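Local atomic coordinates of shikimate 5-dehydrogenase (Mycobacterium fortuitum subsp. fortuitum DSM 46621, PDB entry 4XIJ), a protein that probably catalyses the NADP-dependent interconversion of 3-dehydroshikimate and shikimate, a step of chorismate and aromatic amino acid biosynthesis. Residues S13-T24 and S43-C51. Residues are numbered along the deposited sequence; the frame is centred on the assembly and turned at random.
Sequences SRKAAVLGSPIT and SWTYERIEC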
loop_
_atom_site.group_PDB
_atom_site.type_symbol
_atom_site.label_atom_id
_atom_site.label_comp_id
_atom_site.label_asym_id
_atom_site.label_seq_id
_atom_site.Cartn_x
_atom_site.Cartn_y
_atom_site.Cartn_z
ATOM N N SER A 13 -18.349 11.424 19.460
ATOM C CA SER A 13 -17.697 10.478 18.588
ATOM C C SER A 13 -17.444 11.100 17.244
ATOM O O SER A 13 -17.921 12.208 16.920
ATOM C CB SER A 13 -18.542 9.222 18.424
ATOM O OG SER A 13 -19.802 9.565 17.883
ATOM N N ARG A 14 -16.695 10.349 16.449
ATOM C CA ARG A 14 -16.255 10.821 15.142
ATOM C C ARG A 14 -16.664 9.832 14.060
ATOM O O ARG A 14 -17.040 8.703 14.348
ATOM C CB ARG A 14 -14.741 11.023 15.146
ATOM C CG ARG A 14 -14.235 12.024 16.185
ATOM C CD ARG A 14 -14.816 13.440 16.050
ATOM N NE ARG A 14 -14.497 14.101 14.770
ATOM C CZ ARG A 14 -13.351 14.748 14.503
ATOM N NH1 ARG A 14 -12.394 14.833 15.420
ATOM N NH2 ARG A 14 -13.165 15.338 13.323
ATOM N N LYS A 15 -16.631 10.285 12.808
ATOM C CA LYS A 15 -17.017 9.488 11.661
ATOM C C LYS A 15 -15.869 9.340 10.686
ATOM O O LYS A 15 -15.120 10.299 10.402
ATOM C CB LYS A 15 -18.191 10.126 10.926
ATOM C CG LYS A 15 -19.427 10.349 11.858
ATOM C CD LYS A 15 -20.638 10.746 11.039
ATOM C CE LYS A 15 -21.223 9.489 10.359
ATOM N NZ LYS A 15 -21.867 8.523 11.336
ATOM N N ALA A 16 -15.766 8.130 10.156
ATOM C CA ALA A 16 -14.799 7.828 9.106
ATOM C C ALA A 16 -15.429 6.915 8.062
ATOM O O ALA A 16 -16.519 6.356 8.279
ATOM C CB ALA A 16 -13.498 7.196 9.709
ATOM N N ALA A 17 -14.753 6.726 6.943
ATOM C CA ALA A 17 -15.272 5.846 5.904
ATOM C C ALA A 17 -14.173 5.454 4.950
ATOM O O ALA A 17 -13.111 6.113 4.885
ATOM C CB ALA A 17 -16.406 6.515 5.095
ATOM N N VAL A 18 -14.458 4.412 4.176
ATOM C CA VAL A 18 -13.674 4.123 2.965
ATOM C C VAL A 18 -14.487 4.447 1.729
ATOM O O VAL A 18 -15.672 4.139 1.654
ATOM C CB VAL A 18 -13.182 2.645 2.923
ATOM C CG1 VAL A 18 -14.345 1.587 2.954
ATOM C CG2 VAL A 18 -12.231 2.413 1.705
ATOM N N LEU A 19 -13.839 5.135 0.788
ATOM C CA LEU A 19 -14.441 5.536 -0.488
ATOM C C LEU A 19 -13.809 4.782 -1.648
ATOM O O LEU A 19 -12.584 4.675 -1.717
ATOM C CB LEU A 19 -14.247 7.031 -0.734
ATOM C CG LEU A 19 -14.611 8.053 0.333
ATOM C CD1 LEU A 19 -14.509 9.495 -0.218
ATOM C CD2 LEU A 19 -15.840 7.823 1.164
ATOM N N GLY A 20 -14.628 4.273 -2.561
ATOM C CA GLY A 20 -14.080 3.627 -3.733
ATOM C C GLY A 20 -15.148 2.852 -4.473
ATOM O O GLY A 20 -16.326 2.891 -4.073
ATOM N N SER A 21 -14.746 2.126 -5.520
ATOM C CA SER A 21 -15.700 1.379 -6.318
ATOM C C SER A 21 -14.938 0.399 -7.211
ATOM O O SER A 21 -14.197 0.810 -8.089
ATOM C CB SER A 21 -16.558 2.331 -7.137
ATOM O OG SER A 21 -17.435 1.591 -7.977
ATOM N N PRO A 22 -15.101 -0.905 -6.978
ATOM C CA PRO A 22 -15.999 -1.515 -5.987
ATOM C C PRO A 22 -15.489 -1.360 -4.545
ATOM O O PRO A 22 -14.292 -1.139 -4.291
ATOM C CB PRO A 22 -16.037 -2.990 -6.436
ATOM C CG PRO A 22 -14.712 -3.211 -7.063
ATOM C CD PRO A 22 -14.442 -1.921 -7.823
ATOM N N ILE A 23 -16.404 -1.458 -3.588
ATOM C CA ILE A 23 -16.038 -1.104 -2.222
ATOM C C ILE A 23 -16.229 -2.268 -1.237
ATOM O O ILE A 23 -16.029 -2.112 -0.029
ATOM C CB ILE A 23 -16.855 0.182 -1.791
ATOM C CG1 ILE A 23 -16.156 0.940 -0.678
ATOM C CG2 ILE A 23 -18.289 -0.155 -1.451
ATOM C CD1 ILE A 23 -14.717 1.182 -0.920
ATOM N N THR A 24 -16.571 -3.440 -1.751
ATOM C CA THR A 24 -16.831 -4.603 -0.893
ATOM C C THR A 24 -15.620 -5.370 -0.386
ATOM O O THR A 24 -15.692 -6.010 0.678
ATOM C CB THR A 24 -17.731 -5.621 -1.618
ATOM O OG1 THR A 24 -17.199 -5.887 -2.916
ATOM C CG2 THR A 24 -19.122 -5.057 -1.762
ATOM N N SER A 43 -17.832 4.234 20.011
ATOM C CA SER A 43 -18.937 4.846 19.281
ATOM C C SER A 43 -18.493 5.574 18.024
ATOM O O SER A 43 -19.340 6.137 17.324
ATOM C CB SER A 43 -19.754 5.770 20.185
ATOM O OG SER A 43 -18.965 6.834 20.642
ATOM N N TRP A 44 -17.192 5.562 17.703
ATOM C CA TRP A 44 -16.793 6.047 16.374
ATOM C C TRP A 44 -17.368 5.129 15.310
ATOM O O TRP A 44 -17.484 3.893 15.510
ATOM C CB TRP A 44 -15.276 6.074 16.253
ATOM C CG TRP A 44 -14.607 7.245 16.973
ATOM C CD1 TRP A 44 -15.014 7.876 18.128
ATOM C CD2 TRP A 44 -13.409 7.863 16.569
ATOM N NE1 TRP A 44 -14.134 8.892 18.442
ATOM C CE2 TRP A 44 -13.125 8.889 17.510
ATOM C CE3 TRP A 44 -12.531 7.661 15.493
ATOM C CZ2 TRP A 44 -12.000 9.709 17.405
ATOM C CZ3 TRP A 44 -11.383 8.489 15.403
ATOM C CH2 TRP A 44 -11.157 9.513 16.338
ATOM N N THR A 45 -17.720 5.706 14.165
ATOM C CA THR A 45 -18.267 4.879 13.095
ATOM C C THR A 45 -17.313 4.834 11.894
ATOM O O THR A 45 -16.515 5.754 11.678
ATOM C CB THR A 45 -19.639 5.381 12.643
ATOM O OG1 THR A 45 -19.541 6.752 12.221
ATOM C CG2 THR A 45 -20.647 5.251 13.789
ATOM N N TYR A 46 -17.412 3.764 11.116
ATOM C CA TYR A 46 -16.592 3.601 9.924
ATOM C C TYR A 46 -17.426 2.921 8.870
ATOM O O TYR A 46 -17.719 1.730 9.009
ATOM C CB TYR A 46 -15.320 2.791 10.228
ATOM C CG TYR A 46 -14.273 2.985 9.177
ATOM C CD1 TYR A 46 -14.472 2.472 7.912
ATOM C CD2 TYR A 46 -13.093 3.689 9.440
ATOM C CE1 TYR A 46 -13.568 2.647 6.929
ATOM C CE2 TYR A 46 -12.114 3.889 8.410
ATOM C CZ TYR A 46 -12.401 3.342 7.148
ATOM O OH TYR A 46 -11.558 3.413 6.107
ATOM N N GLU A 47 -17.823 3.649 7.838
ATOM C CA GLU A 47 -18.685 3.055 6.839
ATOM C C GLU A 47 -18.021 2.874 5.481
ATOM O O GLU A 47 -16.898 3.306 5.293
ATOM C CB GLU A 47 -19.955 3.863 6.694
ATOM C CG GLU A 47 -19.787 5.261 6.273
ATOM C CD GLU A 47 -21.058 6.065 6.613
ATOM O OE1 GLU A 47 -21.113 6.688 7.697
ATOM O OE2 GLU A 47 -22.018 6.026 5.822
ATOM N N ARG A 48 -18.722 2.165 4.593
ATOM C CA ARG A 48 -18.334 2.001 3.187
ATOM C C ARG A 48 -19.169 2.894 2.328
ATOM O O ARG A 48 -20.413 2.779 2.379
ATOM C CB ARG A 48 -18.581 0.588 2.692
ATOM C CG ARG A 48 -17.687 -0.437 3.227
ATOM C CD ARG A 48 -18.069 -1.886 2.670
ATOM N NE ARG A 48 -17.519 -2.769 3.687
ATOM C CZ ARG A 48 -16.284 -3.252 3.668
ATOM N NH1 ARG A 48 -15.480 -3.006 2.637
ATOM N NH2 ARG A 48 -15.845 -3.953 4.701
ATOM N N ILE A 49 -18.536 3.717 1.511
ATOM C CA ILE A 49 -19.264 4.566 0.577
ATOM C C ILE A 49 -18.799 4.312 -0.842
ATOM O O ILE A 49 -17.651 4.561 -1.180
ATOM C CB ILE A 49 -19.107 6.060 0.948
ATOM C CG1 ILE A 49 -19.556 6.303 2.395
ATOM C CG2 ILE A 49 -19.949 6.893 0.029
ATOM C CD1 ILE A 49 -19.232 7.708 2.965
ATOM N N GLU A 50 -19.694 3.800 -1.675
ATOM C CA GLU A 50 -19.363 3.622 -3.078
ATOM C C GLU A 50 -19.195 5.010 -3.692
ATOM O O GLU A 50 -20.031 5.909 -3.490
ATOM C CB GLU A 50 -20.450 2.811 -3.808
ATOM C CG GLU A 50 -20.006 2.366 -5.201
ATOM C CD GLU A 50 -21.023 1.509 -5.938
ATOM O OE1 GLU A 50 -22.124 1.258 -5.386
ATOM O OE2 GLU A 50 -20.710 1.128 -7.096
ATOM N N CYS A 51 -18.091 5.206 -4.409
ATOM C CA CYS A 51 -17.673 6.548 -4.838
ATOM C C CYS A 51 -16.748 6.436 -6.036
ATOM O O CYS A 51 -15.736 5.736 -5.951
ATOM C CB CYS A 51 -16.931 7.280 -3.710
ATOM S SG CYS A 51 -16.673 9.007 -4.014
HETATM O O HOH W 1 -22.382 5.608 9.884
HETATM O O HOH W 2 -18.943 6.825 9.555
HETATM O O HOH W 3 -18.922 -0.553 -7.263
#
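Ala16 and Tyr46 pair on parallel strands 15-20 and 45-50. Tyr46 CG stands anti to the backbone N (chi1 -161°), laying the ring over the first strand, CD2 3.5 Å from Ala16 CB and Ala17 CA over one face. Val18 CB lies against CE1, closing this tight part. The ring meets His32; its hydroxyl hydrogen-bonds with Ser71 OG. Backbone hydrogen bonds run from Arg14 to Cys51, Gly20 N to Ile49 O being weak. Arg14 CB lies over the Trp44 six-membered ring (CH-pi, 3.6 Å from its centroid); Arg14 NE donates to Glu66 O. Ile23 O lies at the Arg48 guanidinium edge; NH1 donates to it in the carbonyl plane (2.9 Å), and to Ser26 O. On the face away from Tyr46, Leu19 CD2 packs on Ile49 CB (3.7 Å), but around Lys15, Thr45 and Glu47 it is looser and watered. Lys15 NZ donates to Thr45 OG1 (3.1 Å) but stays 4.1 Å from Glu47 OE1. One water bridges that gap; another links Ala16 O, Thr45 OG1 and Glu47 OE1. Helix 28-38 completes the beta-alpha-beta crossover over Tyr46; helix 56-61 meets Leu19 and Cys51. Strand 45-50 edges the substrate-binding domain's sheet; strand 67-72 flanks 15-20 on its other side.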